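Side-chain contacts in malic enzyme (Entamoeba histolytica, PDB 3NV9), which probably catalyses the NAD(P)-dependent oxidative decarboxylation of malate to pyruvate: residues T202-L207 / A389-A394; L235-T240 / I378-A383. All coordinates share one frame; numbering follows the deposited sequence.

Contact 1 (T202-L207 / A389-A394); sequences TLAGLL and ALAEFA
The methyl of A204 lies along the L390 side chain from CB through CG to CD2, all three of these leucine atoms being about 3.9 Å from A204 CB. With CG of L390 swung away from the backbone N (chi1 177°), CB, CG and CD2 line up beside the alanine. A391 comes in next to it, its methyl directed at the backbone of the partner helix, with A391 CB 3.6 Å from the carbonyl oxygen A204 O. The two alanine methyls face each other, A204 CB to A391 CB being 4.2 Å. One turn further along, L207 adds its CB, 4.1 Å from A391 CB, so the A391 methyl sits between residues 204 and 207 of the other helix.

Helices 193-213 and 380-396 of the NAD-binding domain meet here, their short segments running roughly the same way with axes 8.3 Å apart and crossing at -38°. L390 continues onto I413 and E417 of helix 413-428, while N208 ND2 donates to A391 O, a hydrogen bond between the same two helices. Small residues at the crossing let the backbones approach, to 4.9 Å between the CA atoms of A204 and A391. Within the two segments the side-chain contacts are apolar, and they depend on the fit of two alanine methyls against the aliphatic carbons of two leucines, one methyl also resting on a backbone carbonyl.

Contact 2 (L235-T240 / I378-A383); sequences LRLIVT and ITDNMA. With SO4 (sulfate ion), chain C.
A capping box opens helix 380-396 of the NAD-binding domain, and the first turn of that helix packs against the end of helix 229-240. T379 holds the N-cap position: its OG1 accepts from M382 N at 3.1 Å, with OG1 placed between the backbone N and the carbonyl carbon (chi1 62°), and T379 N points back to M382 SD in a weak hydrogen bond. The next residue, D380, makes the main link to helix 229-240 through a side-on salt bridge with R236. R236 NE donates to D380 OD2 at 2.7 Å, and R236 NH2 donates to D380 OD1 at 3.2 Å along a straighter path, with an N-H...O angle of 166°. Both oxygens are met on their syn sides, somewhat out of the carboxylate plane, and the guanidinium and carboxylate planes are only 13° apart. The arginine chain is extended as far as CD and then bends at chi3, which turns its NE edge to the acid.

Two bonds thus fix the rotation of the carboxylate, and Q196 NE2 of helix 193-213 adds a further hydrogen bond to OD1. The positive charge of R236 and the helix start would probably favour the ionised acid. Beside this polar pair, L237 sends its two branches to different neighbours. CD2 lies 3.6 Å from D380 CB, on the aliphatic part of the aspartate, whereas CD1 meets A383 CB at 3.8 Å. A sulfate, probably from the crystallisation liquor, sits at the helix start, where D380 N donates to its O4 and R183 NH1 also binds it. Toward T240, a water bridges the helices, hydrogen-bonded to T240 OG1 and donating at 2.9 Å to D380 OD2, which thus takes both R236 NE and the water.

Overall arrangement
Both contacts use helix 380-396 within the NAD-binding domain: contact 2 engages its first turn and contact 1 a part further along, with their centres about 13 Å apart. Contact 1 is buried, with apolar side-chain contacts, whereas contact 2 is only partly buried and combines a salt bridge and a bridging water with leucine packing. The partner helices, 193-213 and 229-240, also touch each other, L206 CD2 lying 3.5 Å from I238 CG1, so the three helices pack mutually. Along the chain, contact 2 is nested inside the loop closed by contact 1. The charged pair and water thus lie at the partly exposed helix start, and the more fully buried crossing further along is apolar.

Contact 1 (T202-L207 / A389-A394)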
ATOM      1  N   THR A 202     -20.227  18.589   5.795  1.00 22.51           N
ATOM      2  CA  THR A 202     -20.704  19.756   6.559  1.00 23.99           C
ATOM      3  C   THR A 202     -21.963  20.369   5.925  1.00 23.73           C
ATOM      4  O   THR A 202     -22.945  20.619   6.610  1.00 24.37           O
ATOM      5  CB  THR A 202     -19.653  20.861   6.789  1.00 23.27           C
ATOM      6  OG1 THR A 202     -18.437  20.293   7.260  1.00 22.59           O
ATOM      7  CG2 THR A 202     -20.174  21.810   7.837  1.00 23.41           C
ATOM      8  N   LEU A 203     -21.893  20.625   4.621  1.00 25.00           N
ATOM      9  CA  LEU A 203     -23.055  20.996   3.823  1.00 24.99           C
ATOM     10  C   LEU A 203     -24.209  19.984   4.017  1.00 25.38           C
ATOM     11  O   LEU A 203     -25.346  20.387   4.270  1.00 26.19           O
ATOM     12  CB  LEU A 203     -22.683  21.119   2.320  1.00 23.82           C
ATOM     13  CG  LEU A 203     -23.889  21.538   1.460  1.00 23.41           C
ATOM     14  CD1 LEU A 203     -24.657  22.765   2.007  1.00 23.46           C
ATOM     15  CD2 LEU A 203     -23.493  21.773   0.051  1.00 25.72           C
ATOM     16  N   ALA A 204     -23.933  18.679   3.930  1.00 25.78           N
ATOM     17  CA  ALA A 204     -25.035  17.689   4.120  1.00 25.62           C
ATOM     18  C   ALA A 204     -25.765  17.865   5.441  1.00 25.87           C
ATOM     19  O   ALA A 204     -27.030  17.925   5.482  1.00 26.05           O
ATOM     20  CB  ALA A 204     -24.535  16.240   3.974  1.00 25.12           C
ATOM     21  N   GLY A 205     -25.009  17.949   6.535  1.00 25.49           N
ATOM     22  CA  GLY A 205     -25.649  18.185   7.848  1.00 26.02           C
ATOM     23  C   GLY A 205     -26.444  19.489   7.927  1.00 26.66           C
ATOM     24  O   GLY A 205     -27.576  19.530   8.387  1.00 26.13           O
ATOM     25  N   LEU A 206     -25.837  20.562   7.453  1.00 28.49           N
ATOM     26  CA  LEU A 206     -26.490  21.860   7.352  1.00 29.85           C
ATOM     27  C   LEU A 206     -27.834  21.769   6.596  1.00 29.55           C
ATOM     28  O   LEU A 206     -28.827  22.350   7.028  1.00 29.48           O
ATOM     29  CB  LEU A 206     -25.545  22.817   6.594  1.00 29.86           C
ATOM     30  CG  LEU A 206     -26.033  24.242   6.375  1.00 30.03           C
ATOM     31  CD1 LEU A 206     -26.161  24.986   7.681  1.00 29.51           C
ATOM     32  CD2 LEU A 206     -25.056  24.915   5.447  1.00 28.54           C
ATOM     33  N   LEU A 207     -27.837  21.064   5.460  1.00 29.63           N
ATOM     34  CA  LEU A 207     -29.058  20.897   4.647  1.00 29.27           C
ATOM     35  C   LEU A 207     -30.177  20.352   5.495  1.00 28.37           C
ATOM     36  O   LEU A 207     -31.242  20.957   5.570  1.00 28.24           O
ATOM     37  CB  LEU A 207     -28.808  19.993   3.428  1.00 29.39           C
ATOM     38  CG  LEU A 207     -28.010  20.669   2.312  1.00 29.99           C
ATOM     39  CD1 LEU A 207     -27.757  19.692   1.212  1.00 29.32           C
ATOM     40  CD2 LEU A 207     -28.709  21.941   1.756  1.00 31.28           C
ATOM     41  N   ALA A 389     -26.897  13.698  -1.700  1.00 25.24           N
ATOM     42  CA  ALA A 389     -27.105  12.258  -1.566  1.00 25.05           C
ATOM     43  C   ALA A 389     -27.093  11.844  -0.101  1.00 25.72           C
ATOM     44  O   ALA A 389     -27.930  11.025   0.330  1.00 26.58           O
ATOM     45  CB  ALA A 389     -26.030  11.493  -2.331  1.00 25.02           C
ATOM     46  N   LEU A 390     -26.136  12.398   0.672  1.00 25.02           N
ATOM     47  CA  LEU A 390     -25.981  12.038   2.099  1.00 23.42           C
ATOM     48  C   LEU A 390     -27.158  12.566   2.907  1.00 23.69           C
ATOM     49  O   LEU A 390     -27.725  11.872   3.764  1.00 23.81           O
ATOM     50  CB  LEU A 390     -24.640  12.564   2.693  1.00 20.95           C
ATOM     51  CG  LEU A 390     -24.410  12.315   4.179  1.00 19.86           C
ATOM     52  CD1 LEU A 390     -24.612  10.869   4.543  1.00 18.99           C
ATOM     53  CD2 LEU A 390     -22.983  12.746   4.610  1.00 19.50           C
ATOM     54  N   ALA A 391     -27.488  13.821   2.663  1.00 23.95           N
ATOM     55  CA  ALA A 391     -28.578  14.466   3.356  1.00 24.55           C
ATOM     56  C   ALA A 391     -29.914  13.805   2.989  1.00 24.85           C
ATOM     57  O   ALA A 391     -30.703  13.539   3.860  1.00 25.06           O
ATOM     58  CB  ALA A 391     -28.602  15.903   2.984  1.00 24.53           C
ATOM     59  N   GLU A 392     -30.160  13.539   1.703  1.00 25.83           N
ATOM     60  CA  GLU A 392     -31.437  12.899   1.281  1.00 27.55           C
ATOM     61  C   GLU A 392     -31.550  11.449   1.798  1.00 26.40           C
ATOM     62  O   GLU A 392     -32.596  11.046   2.243  1.00 24.88           O
ATOM     63  CB  GLU A 392     -31.606  12.934  -0.231  1.00 27.58           C
ATOM     64  CG  GLU A 392     -31.492  14.312  -0.846  1.00 36.80           C
ATOM     65  CD  GLU A 392     -31.395  14.286  -2.388  1.00 45.38           C
ATOM     66  OE1 GLU A 392     -31.281  13.183  -2.984  1.00 49.57           O
ATOM     67  OE2 GLU A 392     -31.427  15.376  -3.000  1.00 48.46           O
ATOM     68  N   PHE A 393     -30.444  10.695   1.783  1.00 26.13           N
ATOM     69  CA  PHE A 393     -30.452   9.341   2.336  1.00 25.93           C
ATOM     70  C   PHE A 393     -30.914   9.403   3.776  1.00 26.86           C
ATOM     71  O   PHE A 393     -31.777   8.598   4.213  1.00 27.03           O
ATOM     72  CB  PHE A 393     -29.068   8.676   2.290  1.00 25.72           C
ATOM     73  CG  PHE A 393     -29.052   7.298   2.872  1.00 23.58           C
ATOM     74  CD1 PHE A 393     -29.184   6.202   2.054  1.00 21.35           C
ATOM     75  CD2 PHE A 393     -28.943   7.102   4.251  1.00 24.21           C
ATOM     76  CE1 PHE A 393     -29.186   4.926   2.591  1.00 20.64           C
ATOM     77  CE2 PHE A 393     -28.956   5.808   4.796  1.00 20.77           C
ATOM     78  CZ  PHE A 393     -29.077   4.747   3.978  1.00 21.65           C
ATOM     79  N   ALA A 394     -30.361  10.359   4.513  1.00 26.04           N
ATOM     80  CA  ALA A 394     -30.755  10.502   5.915  1.00 27.13           C
ATOM     81  C   ALA A 394     -32.231  10.887   6.079  1.00 27.86           C
ATOM     82  O   ALA A 394     -32.940  10.296   6.905  1.00 27.79           O
ATOM     83  CB  ALA A 394     -29.786  11.494   6.710  1.00 26.04           C
TER

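Contact 2 (L235-T240 / I378-A383)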
ATOM      1  N   LEU A 235     -17.231  26.989   3.874  1.00 30.60           N
ATOM      2  CA  LEU A 235     -17.823  28.256   3.491  1.00 30.30           C
ATOM      3  C   LEU A 235     -18.048  28.296   1.997  1.00 30.57           C
ATOM      4  O   LEU A 235     -19.141  28.617   1.553  1.00 31.32           O
ATOM      5  CB  LEU A 235     -16.917  29.418   3.922  1.00 31.12           C
ATOM      6  CG  LEU A 235     -17.507  30.824   3.870  1.00 29.05           C
ATOM      7  CD1 LEU A 235     -16.756  31.649   4.908  1.00 26.20           C
ATOM      8  CD2 LEU A 235     -17.326  31.386   2.428  1.00 25.42           C
ATOM      9  N   ARG A 236     -17.034  27.945   1.223  1.00 30.19           N
ATOM     10  CA  ARG A 236     -17.160  27.974  -0.209  1.00 29.28           C
ATOM     11  C   ARG A 236     -18.250  27.038  -0.764  1.00 30.17           C
ATOM     12  O   ARG A 236     -18.999  27.423  -1.708  1.00 30.45           O
ATOM     13  CB  ARG A 236     -15.844  27.640  -0.863  1.00 30.04           C
ATOM     14  CG  ARG A 236     -15.979  27.636  -2.397  1.00 31.06           C
ATOM     15  CD  ARG A 236     -14.679  27.366  -3.093  1.00 32.60           C
ATOM     16  NE  ARG A 236     -14.310  25.954  -3.138  1.00 32.41           N
ATOM     17  CZ  ARG A 236     -13.232  25.412  -2.570  1.00 34.23           C
ATOM     18  NH1 ARG A 236     -12.413  26.145  -1.818  1.00 36.61           N
ATOM     19  NH2 ARG A 236     -12.974  24.115  -2.735  1.00 30.02           N
ATOM     20  N   LEU A 237     -18.349  25.813  -0.242  1.00 28.76           N
ATOM     21  CA  LEU A 237     -19.396  24.936  -0.777  1.00 27.89           C
ATOM     22  C   LEU A 237     -20.743  25.450  -0.376  1.00 27.27           C
ATOM     23  O   LEU A 237     -21.673  25.343  -1.164  1.00 28.37           O
ATOM     24  CB  LEU A 237     -19.263  23.451  -0.369  1.00 27.62           C
ATOM     25  CG  LEU A 237     -18.046  22.752  -0.969  1.00 27.05           C
ATOM     26  CD1 LEU A 237     -18.100  21.218  -0.735  1.00 28.81           C
ATOM     27  CD2 LEU A 237     -17.834  23.118  -2.417  1.00 21.47           C
ATOM     28  N   ILE A 238     -20.852  25.970   0.852  1.00 26.86           N
ATOM     29  CA  ILE A 238     -22.121  26.427   1.441  1.00 26.40           C
ATOM     30  C   ILE A 238     -22.722  27.641   0.701  1.00 27.67           C
ATOM     31  O   ILE A 238     -23.965  27.721   0.559  1.00 26.87           O
ATOM     32  CB  ILE A 238     -21.986  26.657   2.942  1.00 26.16           C
ATOM     33  CG1 ILE A 238     -22.015  25.297   3.672  1.00 25.98           C
ATOM     34  CG2 ILE A 238     -23.105  27.556   3.531  1.00 25.15           C
ATOM     35  CD1 ILE A 238     -21.356  25.304   5.113  1.00 26.08           C
ATOM     36  N   VAL A 239     -21.823  28.539   0.241  1.00 27.98           N
ATOM     37  CA  VAL A 239     -22.127  29.643  -0.695  1.00 28.62           C
ATOM     38  C   VAL A 239     -22.556  29.057  -2.036  1.00 28.01           C
ATOM     39  O   VAL A 239     -23.664  29.290  -2.433  1.00 28.88           O
ATOM     40  CB  VAL A 239     -20.995  30.759  -0.755  1.00 28.75           C
ATOM     41  CG1 VAL A 239     -21.092  31.665  -1.992  1.00 28.01           C
ATOM     42  CG2 VAL A 239     -21.050  31.616   0.495  1.00 29.35           C
ATOM     43  N   THR A 240     -21.770  28.196  -2.662  1.00 28.44           N
ATOM     44  CA  THR A 240     -22.161  27.669  -3.978  1.00 29.29           C
ATOM     45  C   THR A 240     -23.551  26.990  -3.917  1.00 30.99           C
ATOM     46  O   THR A 240     -24.316  27.084  -4.868  1.00 31.18           O
ATOM     47  CB  THR A 240     -21.156  26.681  -4.508  1.00 29.37           C
ATOM     48  OG1 THR A 240     -19.870  27.291  -4.554  1.00 27.03           O
ATOM     49  CG2 THR A 240     -21.539  26.175  -5.881  1.00 28.37           C
ATOM     50  N   ILE A 378     -11.630  16.026  -8.527  1.00 28.72           N
ATOM     51  CA  ILE A 378     -12.835  16.070  -7.722  1.00 27.24           C
ATOM     52  C   ILE A 378     -13.285  17.491  -7.767  1.00 28.64           C
ATOM     53  O   ILE A 378     -12.633  18.367  -7.194  1.00 28.58           O
ATOM     54  CB  ILE A 378     -12.707  15.607  -6.204  1.00 27.40           C
ATOM     55  CG1 ILE A 378     -12.137  14.179  -5.994  1.00 25.20           C
ATOM     56  CG2 ILE A 378     -14.037  15.634  -5.545  1.00 25.06           C
ATOM     57  CD1 ILE A 378     -12.477  13.116  -7.008  1.00 21.99           C
ATOM     58  N   THR A 379     -14.428  17.752  -8.422  1.00 28.85           N
ATOM     59  CA  THR A 379     -14.889  19.158  -8.539  1.00 28.53           C
ATOM     60  C   THR A 379     -15.718  19.484  -7.332  1.00 28.03           C
ATOM     61  O   THR A 379     -16.133  18.573  -6.626  1.00 27.84           O
ATOM     62  CB  THR A 379     -15.750  19.388  -9.785  1.00 28.94           C
ATOM     63  OG1 THR A 379     -16.912  18.574  -9.657  1.00 27.40           O
ATOM     64  CG2 THR A 379     -14.966  18.997 -11.033  1.00 27.42           C
ATOM     65  N   ASP A 380     -15.974  20.773  -7.114  1.00 27.59           N
ATOM     66  CA  ASP A 380     -16.851  21.228  -6.041  1.00 27.87           C
ATOM     67  C   ASP A 380     -18.280  20.699  -6.292  1.00 27.74           C
ATOM     68  O   ASP A 380     -18.974  20.300  -5.379  1.00 29.09           O
ATOM     69  CB  ASP A 380     -16.863  22.755  -5.915  1.00 26.50           C
ATOM     70  CG  ASP A 380     -15.585  23.328  -5.285  1.00 29.93           C
ATOM     71  OD1 ASP A 380     -14.677  22.539  -4.898  1.00 31.93           O
ATOM     72  OD2 ASP A 380     -15.489  24.600  -5.162  1.00 29.11           O
ATOM     73  N   ASN A 381     -18.700  20.671  -7.537  1.00 27.80           N
ATOM     74  CA  ASN A 381     -20.018  20.145  -7.855  1.00 27.54           C
ATOM     75  C   ASN A 381     -20.187  18.697  -7.386  1.00 26.44           C
ATOM     76  O   ASN A 381     -21.212  18.329  -6.825  1.00 25.60           O
ATOM     77  CB  ASN A 381     -20.283  20.298  -9.338  1.00 26.81           C
ATOM     78  CG  ASN A 381     -20.511  21.760  -9.729  1.00 28.32           C
ATOM     79  OD1 ASN A 381     -20.679  22.621  -8.870  1.00 27.84           O
ATOM     80  ND2 ASN A 381     -20.529  22.039 -11.035  1.00 25.82           N
ATOM     81  N   MET A 382     -19.141  17.913  -7.608  1.00 25.95           N
ATOM     82  CA  MET A 382     -19.138  16.515  -7.267  1.00 26.07           C
ATOM     83  C   MET A 382     -19.242  16.384  -5.750  1.00 27.15           C
ATOM     84  O   MET A 382     -20.060  15.600  -5.259  1.00 27.87           O
ATOM     85  CB  MET A 382     -17.863  15.874  -7.777  1.00 25.78           C
ATOM     86  CG  MET A 382     -17.938  15.525  -9.239  1.00 24.23           C
ATOM     87  SD  MET A 382     -16.277  15.204  -9.848  1.00 25.50           S
ATOM     88  CE  MET A 382     -15.939  13.562  -9.107  1.00 24.04           C
ATOM     89  N   ALA A 383     -18.447  17.184  -5.015  1.00 25.85           N
ATOM     90  CA  ALA A 383     -18.561  17.226  -3.557  1.00 25.09           C
ATOM     91  C   ALA A 383     -19.965  17.539  -3.099  1.00 24.32           C
ATOM     92  O   ALA A 383     -20.421  17.001  -2.105  1.00 21.58           O
ATOM     93  CB  ALA A 383     -17.616  18.230  -2.963  1.00 25.06           C
TER
HETATM   94  S   SO4 C 488     -13.482  23.016  -9.827  1.00 46.28           S
HETATM   95  O1  SO4 C 488     -14.085  23.995 -10.699  1.00 49.20           O
HETATM   96  O2  SO4 C 488     -13.115  21.854 -10.634  1.00 47.69           O
HETATM   97  O3  SO4 C 488     -12.287  23.584  -9.217  1.00 52.69           O
HETATM   98  O4  SO4 C 488     -14.380  22.749  -8.731  1.00 46.61           O
HETATM   99  O   HOH W   1     -18.086  25.824  -5.749  1.00 41.53           O